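Local coordinates for protein glycosyltransferase Gtf1 (Streptococcus pneumoniae, PDB 4PQG) that belongs to the GT-B class of glycosyltransferases, carries an added extended beta-sheet domain and holds uridine-5'-diphosphate in a pocket, at residues D116-V121 / V139-L144; P427-D432 / Q463-K468; F431-G436 / I450-D455. One frame throughout, in Å; residues are numbered along the deposited sequence.

Interaction 1: D116-V121 / V139-L144; sequences DQDKFV and VFKGNL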
loop_
_atom_site.group_PDB
_atom_site.type_symbol
_atom_site.label_atom_id
_atom_site.label_comp_id
_atom_site.label_asym_id
_atom_site.label_seq_id
_atom_site.Cartn_x
_atom_site.Cartn_y
_atom_site.Cartn_z
ATOM N N ASP A 116 13.436 -42.624 -2.627
ATOM C CA ASP A 116 13.936 -42.137 -3.901
ATOM C C ASP A 116 14.807 -40.913 -3.565
ATOM O O ASP A 116 14.307 -39.799 -3.364
ATOM C CB ASP A 116 12.773 -41.773 -4.836
ATOM C CG ASP A 116 13.230 -41.423 -6.256
ATOM O OD1 ASP A 116 14.376 -40.941 -6.433
ATOM O OD2 ASP A 116 12.431 -41.627 -7.201
ATOM N N GLN A 117 16.114 -41.156 -3.471
ATOM C CA GLN A 117 17.101 -40.151 -3.071
ATOM C C GLN A 117 17.130 -38.951 -4.020
ATOM O O GLN A 117 17.611 -37.870 -3.663
ATOM C CB GLN A 117 18.494 -40.790 -3.032
ATOM C CG GLN A 117 19.425 -40.203 -1.991
ATOM C CD GLN A 117 19.348 -40.940 -0.664
ATOM O OE1 GLN A 117 20.354 -41.453 -0.176
ATOM N NE2 GLN A 117 18.151 -41.007 -0.079
ATOM N N ASP A 118 16.613 -39.154 -5.228
ATOM C CA ASP A 118 16.622 -38.122 -6.252
ATOM C C ASP A 118 15.579 -37.024 -6.049
ATOM O O ASP A 118 15.726 -35.942 -6.604
ATOM C CB ASP A 118 16.467 -38.753 -7.638
ATOM C CG ASP A 118 17.663 -39.604 -8.030
ATOM O OD1 ASP A 118 18.802 -39.271 -7.622
ATOM O OD2 ASP A 118 17.461 -40.596 -8.764
ATOM N N LYS A 119 14.544 -37.289 -5.258
ATOM C CA LYS A 119 13.464 -36.326 -5.109
ATOM C C LYS A 119 13.218 -35.843 -3.673
ATOM O O LYS A 119 13.285 -36.624 -2.728
ATOM C CB LYS A 119 12.172 -36.851 -5.768
ATOM C CG LYS A 119 11.196 -37.612 -4.872
ATOM C CD LYS A 119 10.151 -38.354 -5.703
ATOM C CE LYS A 119 9.013 -38.919 -4.861
ATOM N NZ LYS A 119 7.970 -37.915 -4.490
ATOM N N PHE A 120 12.961 -34.544 -3.525
ATOM C CA PHE A 120 12.430 -33.989 -2.279
ATOM C C PHE A 120 11.427 -32.852 -2.517
ATOM O O PHE A 120 11.414 -32.240 -3.587
ATOM C CB PHE A 120 13.546 -33.562 -1.305
ATOM C CG PHE A 120 14.446 -32.461 -1.809
ATOM C CD1 PHE A 120 14.072 -31.117 -1.696
ATOM C CD2 PHE A 120 15.705 -32.760 -2.333
ATOM C CE1 PHE A 120 14.919 -30.102 -2.139
ATOM C CE2 PHE A 120 16.558 -31.747 -2.772
ATOM C CZ PHE A 120 16.161 -30.415 -2.677
ATOM N N VAL A 121 10.590 -32.596 -1.516
ATOM C CA VAL A 121 9.600 -31.530 -1.557
ATOM C C VAL A 121 9.927 -30.556 -0.435
ATOM O O VAL A 121 10.135 -30.971 0.714
ATOM C CB VAL A 121 8.168 -32.079 -1.351
ATOM C CG1 VAL A 121 7.146 -30.955 -1.362
ATOM C CG2 VAL A 121 7.825 -33.108 -2.418
ATOM N N VAL A 139 11.687 -30.940 -6.298
ATOM C CA VAL A 139 13.059 -30.939 -6.792
ATOM C C VAL A 139 13.459 -32.361 -7.170
ATOM O O VAL A 139 13.213 -33.306 -6.411
ATOM C CB VAL A 139 14.031 -30.343 -5.740
ATOM C CG1 VAL A 139 15.446 -30.286 -6.279
ATOM C CG2 VAL A 139 13.590 -28.948 -5.307
ATOM N N PHE A 140 14.028 -32.514 -8.364
ATOM C CA PHE A 140 14.500 -33.811 -8.820
ATOM C C PHE A 140 15.982 -33.726 -9.167
ATOM O O PHE A 140 16.409 -32.798 -9.872
ATOM C CB PHE A 140 13.697 -34.315 -10.012
ATOM C CG PHE A 140 13.890 -35.773 -10.285
ATOM C CD1 PHE A 140 13.258 -36.736 -9.495
ATOM C CD2 PHE A 140 14.721 -36.198 -11.323
ATOM C CE1 PHE A 140 13.451 -38.096 -9.739
ATOM C CE2 PHE A 140 14.914 -37.553 -11.575
ATOM C CZ PHE A 140 14.278 -38.502 -10.783
ATOM N N LYS A 141 16.757 -34.678 -8.640
ATOM C CA LYS A 141 18.221 -34.688 -8.786
ATOM C C LYS A 141 18.799 -33.270 -8.760
ATOM O O LYS A 141 19.507 -32.855 -9.677
ATOM C CB LYS A 141 18.645 -35.447 -10.052
ATOM C CG LYS A 141 18.274 -36.933 -10.042
ATOM C CD LYS A 141 18.935 -37.754 -11.154
ATOM C CE LYS A 141 20.439 -37.928 -10.938
ATOM N NZ LYS A 141 21.097 -38.815 -11.943
ATOM N N GLY A 142 18.449 -32.517 -7.716
ATOM C CA GLY A 142 18.978 -31.166 -7.515
ATOM C C GLY A 142 18.252 -30.042 -8.230
ATOM O O GLY A 142 18.411 -28.870 -7.867
ATOM N N ASN A 143 17.445 -30.389 -9.233
ATOM C CA ASN A 143 16.768 -29.387 -10.067
ATOM C C ASN A 143 15.291 -29.163 -9.748
ATOM O O ASN A 143 14.497 -30.103 -9.709
ATOM C CB ASN A 143 16.929 -29.725 -11.543
ATOM C CG ASN A 143 18.377 -29.696 -11.986
ATOM O OD1 ASN A 143 19.134 -28.786 -11.632
ATOM N ND2 ASN A 143 18.770 -30.694 -12.764
ATOM N N LEU A 144 14.953 -27.902 -9.524
ATOM C CA LEU A 144 13.585 -27.486 -9.275
ATOM C C LEU A 144 12.754 -27.645 -10.546
ATOM O O LEU A 144 13.084 -27.099 -11.583
ATOM C CB LEU A 144 13.571 -26.042 -8.807
ATOM C CG LEU A 144 12.238 -25.345 -8.549
ATOM C CD1 LEU A 144 11.483 -26.005 -7.419
ATOM C CD2 LEU A 144 12.539 -23.893 -8.195
HETATM O O HOH W 1 16.685 -33.327 -5.627
#
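Phe120 and Val139 lie side by side at the open end of the hairpin of strands 119-125 and 133-140, and theirs is the tightly packed half of the contact. Val139 CB sits over one face of the Phe120 ring, 3.9 Å from the ring centroid, in a CH-pi contact; CG2 meets ring atom CE1 and CG1 meets CZ. Phe120 CG stands between its own N and carbonyl carbon (chi1 63°), and from there the ring leans over the partner strand. Two backbone bonds, Phe120 N to Val139 O (3.2 Å) and Val139 N to Phe120 O (3.0 Å), make this a hydrogen-bonded pair.

Toward the turns the contact opens to solvent. Asp118 O accepts from Lys141 N (2.6 Å) and from a water that in turn accepts from Gly142 N, tying a type I turn (116-119), braced by the Asx turn of Asp116, to a type I' turn (140-143). Asp118 CB lies over one face of the Phe140 ring, offset toward its rim, in a second CH-pi contact. Lys141 runs beside Asp118 with CG 3.4 Å from Asp118 CG, yet Asp118 OD1 and Lys141 NZ stay 4.9 Å apart, not paired.

Outward, Val121 pairs with Val112 of strand 109-114. Lys119 NZ hydrogen-bonds to Gly97 O and the side chain makes a cation-pi contact with Phe114, and Leu144 packs on Phe160 of strand 154-163, within the extended beta-sheet domain.

Interaction 2: P427-D432 / Q463-K468; sequences PLIGFD and QAYAAK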
loop_
_atom_site.group_PDB
_atom_site.type_symbol
_atom_site.label_atom_id
_atom_site.label_comp_id
_atom_site.label_asym_id
_atom_site.label_seq_id
_atom_site.Cartn_x
_atom_site.Cartn_y
_atom_site.Cartn_z
ATOM N N PRO A 427 0.341 16.135 18.913
ATOM C CA PRO A 427 0.872 17.298 18.217
ATOM C C PRO A 427 1.810 16.815 17.118
ATOM O O PRO A 427 2.392 15.735 17.249
ATOM C CB PRO A 427 1.681 18.023 19.305
ATOM C CG PRO A 427 1.066 17.558 20.585
ATOM C CD PRO A 427 0.765 16.109 20.327
ATOM N N LEU A 428 1.938 17.602 16.054
ATOM C CA LEU A 428 2.821 17.257 14.936
ATOM C C LEU A 428 3.937 18.286 14.783
ATOM O O LEU A 428 3.690 19.483 14.865
ATOM C CB LEU A 428 2.029 17.168 13.623
ATOM C CG LEU A 428 0.706 16.401 13.571
ATOM C CD1 LEU A 428 0.140 16.440 12.162
ATOM C CD2 LEU A 428 0.885 14.965 14.015
ATOM N N ILE A 429 5.162 17.826 14.551
ATOM C CA ILE A 429 6.243 18.731 14.112
ATOM C C ILE A 429 6.726 18.301 12.726
ATOM O O ILE A 429 7.210 17.187 12.571
ATOM C CB ILE A 429 7.431 18.743 15.109
ATOM C CG1 ILE A 429 6.966 19.161 16.517
ATOM C CG2 ILE A 429 8.539 19.651 14.593
ATOM C CD1 ILE A 429 8.014 18.959 17.607
ATOM N N GLY A 430 6.585 19.175 11.731
ATOM C CA GLY A 430 6.989 18.844 10.368
ATOM C C GLY A 430 7.369 20.030 9.512
ATOM O O GLY A 430 7.255 21.188 9.934
ATOM N N PHE A 431 7.824 19.744 8.298
ATOM C CA PHE A 431 8.183 20.798 7.357
ATOM C C PHE A 431 6.957 21.558 6.850
ATOM O O PHE A 431 5.874 20.977 6.688
ATOM C CB PHE A 431 8.923 20.214 6.158
ATOM C CG PHE A 431 10.357 19.853 6.424
ATOM C CD1 PHE A 431 11.289 20.819 6.828
ATOM C CD2 PHE A 431 10.805 18.547 6.212
ATOM C CE1 PHE A 431 12.620 20.479 7.029
ATOM C CE2 PHE A 431 12.139 18.208 6.424
ATOM C CZ PHE A 431 13.045 19.177 6.831
ATOM N N ASP A 432 7.140 22.859 6.607
ATOM C CA ASP A 432 6.113 23.695 6.012
ATOM C C ASP A 432 6.062 23.426 4.510
ATOM O O ASP A 432 6.564 24.214 3.706
ATOM C CB ASP A 432 6.420 25.169 6.287
ATOM C CG ASP A 432 5.230 26.090 6.013
ATOM O OD1 ASP A 432 4.199 25.627 5.481
ATOM O OD2 ASP A 432 5.324 27.290 6.340
ATOM N N GLN A 463 19.190 20.814 13.811
ATOM C CA GLN A 463 19.168 21.883 14.807
ATOM C C GLN A 463 17.766 22.469 14.939
ATOM O O GLN A 463 17.315 22.749 16.045
ATOM C CB GLN A 463 20.199 22.965 14.449
ATOM C CG GLN A 463 19.938 24.354 15.010
ATOM C CD GLN A 463 20.978 25.372 14.540
ATOM O OE1 GLN A 463 20.666 26.320 13.801
ATOM N NE2 GLN A 463 22.233 25.162 14.944
ATOM N N ALA A 464 17.073 22.625 13.815
ATOM C CA ALA A 464 15.710 23.154 13.826
ATOM C C ALA A 464 14.747 22.213 14.537
ATOM O O ALA A 464 14.061 22.625 15.474
ATOM C CB ALA A 464 15.226 23.481 12.414
ATOM N N TYR A 465 14.690 20.950 14.109
ATOM C CA TYR A 465 13.820 19.971 14.778
ATOM C C TYR A 465 14.150 19.850 16.272
ATOM O O TYR A 465 13.236 19.882 17.109
ATOM C CB TYR A 465 13.882 18.598 14.091
ATOM C CG TYR A 465 12.958 18.478 12.905
ATOM C CD1 TYR A 465 11.685 17.910 13.040
ATOM C CD2 TYR A 465 13.349 18.944 11.646
ATOM C CE1 TYR A 465 10.827 17.811 11.950
ATOM C CE2 TYR A 465 12.509 18.831 10.554
ATOM C CZ TYR A 465 11.255 18.261 10.705
ATOM O OH TYR A 465 10.431 18.178 9.605
ATOM N N ALA A 466 15.442 19.722 16.600
ATOM C CA ALA A 466 15.881 19.665 18.008
ATOM C C ALA A 466 15.339 20.849 18.798
ATOM O O ALA A 466 14.747 20.655 19.861
ATOM C CB ALA A 466 17.398 19.619 18.122
ATOM N N ALA A 467 15.521 22.060 18.260
ATOM C CA ALA A 467 15.042 23.294 18.901
ATOM C C ALA A 467 13.530 23.295 19.099
ATOM O O ALA A 467 13.026 23.762 20.124
ATOM C CB ALA A 467 15.460 24.516 18.092
ATOM N N LYS A 468 12.801 22.779 18.114
ATOM C CA LYS A 468 11.346 22.769 18.188
ATOM C C LYS A 468 10.792 21.748 19.180
ATOM O O LYS A 468 9.831 22.035 19.914
ATOM C CB LYS A 468 10.720 22.616 16.799
ATOM C CG LYS A 468 10.684 23.915 16.007
ATOM C CD LYS A 468 10.003 25.010 16.823
ATOM C CE LYS A 468 9.929 26.307 16.063
ATOM N NZ LYS A 468 9.193 27.325 16.857
#
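Tyr465 turns the edge of its ring to the face of Phe431, an edge-to-face pair that packs helix 458-474 on strand 428-431 in the parallel sheet of a Rossmann-like GT-B domain. Strand and helix axes run close to antiparallel (159°), 9.7 Å apart at closest approach. The ring planes stand at 85° with centroids 5.3 Å apart, and the two side chains cross at about a right angle. Tyr465 CE2, on the ring edge behind the hydroxyl, is 3.8 Å from Phe431 CZ, which lies in the plane of the tyrosine ring. Tyr465 CG is anti to its carbonyl carbon (chi1 -84°), and the ring extends from there toward the strand. On the way it slides past Ile429, which points in the opposite direction: Ile429 CG2 touches Tyr465 CD1 at 3.9 Å, while Ile429 O lies near the tyrosine plane. Lys468 contributes its CB and backbone beside Ile429; its NZ leads away to Gln471. Leu346 and Ala349 of helix 343-353 pack against Tyr465. The phenol oxygen is buried and hydrogen-bonded to Thr407 O; Phe431 N is close but too poorly angled to bond. Tyr465 OH lies over the centre of the Phe431 ring, 3.4 Å above its plane.

Interaction 3: F431-G436 / I450-D455; sequences FDVPYG and IPSSSD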
loop_
_atom_site.group_PDB
_atom_site.type_symbol
_atom_site.label_atom_id
_atom_site.label_comp_id
_atom_site.label_asym_id
_atom_site.label_seq_id
_atom_site.Cartn_x
_atom_site.Cartn_y
_atom_site.Cartn_z
ATOM N N PHE A 431 7.824 19.744 8.298
ATOM C CA PHE A 431 8.183 20.798 7.357
ATOM C C PHE A 431 6.957 21.558 6.850
ATOM O O PHE A 431 5.874 20.977 6.688
ATOM C CB PHE A 431 8.923 20.214 6.158
ATOM C CG PHE A 431 10.357 19.853 6.424
ATOM C CD1 PHE A 431 11.289 20.819 6.828
ATOM C CD2 PHE A 431 10.805 18.547 6.212
ATOM C CE1 PHE A 431 12.620 20.479 7.029
ATOM C CE2 PHE A 431 12.139 18.208 6.424
ATOM C CZ PHE A 431 13.045 19.177 6.831
ATOM N N ASP A 432 7.140 22.859 6.607
ATOM C CA ASP A 432 6.113 23.695 6.012
ATOM C C ASP A 432 6.062 23.426 4.510
ATOM O O ASP A 432 6.564 24.214 3.706
ATOM C CB ASP A 432 6.420 25.169 6.287
ATOM C CG ASP A 432 5.230 26.090 6.013
ATOM O OD1 ASP A 432 4.199 25.627 5.481
ATOM O OD2 ASP A 432 5.324 27.290 6.340
ATOM N N VAL A 433 5.485 22.284 4.136
ATOM C CA VAL A 433 5.453 21.860 2.740
ATOM C C VAL A 433 4.077 21.298 2.412
ATOM O O VAL A 433 3.426 20.734 3.282
ATOM C CB VAL A 433 6.549 20.803 2.409
ATOM C CG1 VAL A 433 7.937 21.445 2.371
ATOM C CG2 VAL A 433 6.509 19.627 3.376
ATOM N N PRO A 434 3.628 21.459 1.159
ATOM C CA PRO A 434 2.324 20.919 0.779
ATOM C C PRO A 434 2.352 19.388 0.589
ATOM O O PRO A 434 3.422 18.815 0.457
ATOM C CB PRO A 434 2.028 21.633 -0.543
ATOM C CG PRO A 434 3.365 21.942 -1.115
ATOM C CD PRO A 434 4.299 22.155 0.046
ATOM N N TYR A 435 1.203 18.715 0.634
ATOM C CA TYR A 435 -0.086 19.302 1.030
ATOM C C TYR A 435 -0.457 18.971 2.465
ATOM O O TYR A 435 -1.051 19.798 3.173
ATOM C CB TYR A 435 -1.177 18.823 0.074
ATOM C CG TYR A 435 -0.835 19.168 -1.344
ATOM C CD1 TYR A 435 -1.080 20.442 -1.839
ATOM C CD2 TYR A 435 -0.225 18.229 -2.186
ATOM C CE1 TYR A 435 -0.744 20.786 -3.139
ATOM C CE2 TYR A 435 0.094 18.547 -3.494
ATOM C CZ TYR A 435 -0.160 19.819 -3.973
ATOM O OH TYR A 435 0.179 20.157 -5.259
ATOM N N GLY A 436 -0.104 17.761 2.901
ATOM C CA GLY A 436 -0.584 17.223 4.177
ATOM C C GLY A 436 -0.207 17.990 5.432
ATOM O O GLY A 436 -1.047 18.203 6.315
ATOM N N ILE A 450 8.121 23.754 10.336
ATOM C CA ILE A 450 9.507 24.176 10.189
ATOM C C ILE A 450 9.779 24.575 8.743
ATOM O O ILE A 450 9.526 23.786 7.836
ATOM C CB ILE A 450 10.463 23.066 10.671
ATOM C CG1 ILE A 450 10.192 22.795 12.161
ATOM C CG2 ILE A 450 11.924 23.427 10.379
ATOM C CD1 ILE A 450 11.049 21.730 12.804
ATOM N N PRO A 451 10.292 25.808 8.519
ATOM C CA PRO A 451 10.608 26.252 7.162
ATOM C C PRO A 451 11.517 25.233 6.511
ATOM O O PRO A 451 12.392 24.693 7.169
ATOM C CB PRO A 451 11.380 27.563 7.382
ATOM C CG PRO A 451 10.955 28.032 8.728
ATOM C CD PRO A 451 10.702 26.794 9.531
ATOM N N SER A 452 11.278 24.947 5.239
ATOM C CA SER A 452 12.088 23.993 4.502
ATOM C C SER A 452 12.866 24.764 3.452
ATOM O O SER A 452 12.397 25.785 2.947
ATOM C CB SER A 452 11.197 22.944 3.827
ATOM O OG SER A 452 11.960 21.874 3.275
ATOM N N SER A 453 14.055 24.277 3.127
ATOM C CA SER A 453 14.845 24.877 2.050
ATOM C C SER A 453 15.259 23.815 1.032
ATOM O O SER A 453 15.432 22.644 1.382
ATOM C CB SER A 453 16.068 25.593 2.621
ATOM O OG SER A 453 16.805 26.223 1.596
ATOM N N SER A 454 15.418 24.222 -0.224
ATOM C CA SER A 454 15.784 23.282 -1.282
ATOM C C SER A 454 17.215 22.739 -1.141
ATOM O O SER A 454 17.497 21.628 -1.596
ATOM C CB SER A 454 15.556 23.892 -2.670
ATOM O OG SER A 454 16.354 25.045 -2.865
ATOM N N ASP A 455 18.110 23.493 -0.498
ATOM C CA ASP A 455 19.482 22.997 -0.321
ATOM C C ASP A 455 19.620 21.947 0.796
ATOM O O ASP A 455 20.625 21.234 0.858
ATOM C CB ASP A 455 20.507 24.136 -0.188
ATOM C CG ASP A 455 20.139 25.145 0.874
ATOM O OD1 ASP A 455 19.412 24.794 1.841
ATOM O OD2 ASP A 455 20.585 26.305 0.734
HETATM O O HOH W 2 8.882 26.235 3.768
#
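Asp432 N donates to Ile450 O (2.8 Å) at the C-terminal ends of two neighbouring parallel strands, 428-431 and 447-450, in the Rossmann-like GT-B domain. The bond is fairly straight at hydrogen (161°), but the donor stands above the carbonyl plane, 43° out of it. The same oxygen takes a CA-H contact from Phe431 CA at 3.3 Å and lies in the plane of the Phe431 ring at its edge, 3.6 Å from CD1, so one oxygen meets both backbone and ring edge. Ser452 covers the ring face opposite Tyr465: its OG is 3.8 Å above the plane, toward the rim, and its CB lies 3.7 Å from Phe431 CD1. Ser452 CB also meets Val433 CG1 at 3.9 Å, linking the two loops a step further on. A water completes this shell, donating to Asp432 O and accepting from Ser452 N.

Further out, Asp432 is the centre of an inverse gamma turn, closed by a weak bond from Val433 N to Phe431 O. Two residues of helix 436-440 bond to that turn: Asn437 ND2 to Phe431 O and Gln438 NE2 to Asp432 OD1. Beyond Val433, whose side chain is about 12 Å from the bound uridine-5'-diphosphate, the chain passes through a cis peptide bond between Pro434 and Tyr435. Tyr435 then packs on helix 288-301, and its OH bonds to Glu252 OE2.

In the fold
From the N terminus, the chain first builds part of a parallel sheet, then the ten-stranded antiparallel sheet, where interaction 1 joins the open end of the hairpin of strands 119-125 and 133-140, far along the chain before the other two. The second parallel sheet holds the other two, on the opposite side of the chain's centre; the centre of interaction 1 is about 59 Å from that of interaction 2. Interactions 2 and 3 start from one stretch and share Phe431 and Asp432. The 431-455 loop lies within the longer 427-468 span: interaction 3 joins adjacent strand ends, interaction 2 brings the following helix back. Ile450 links them, packing its CD1 on Ile429 and Tyr465.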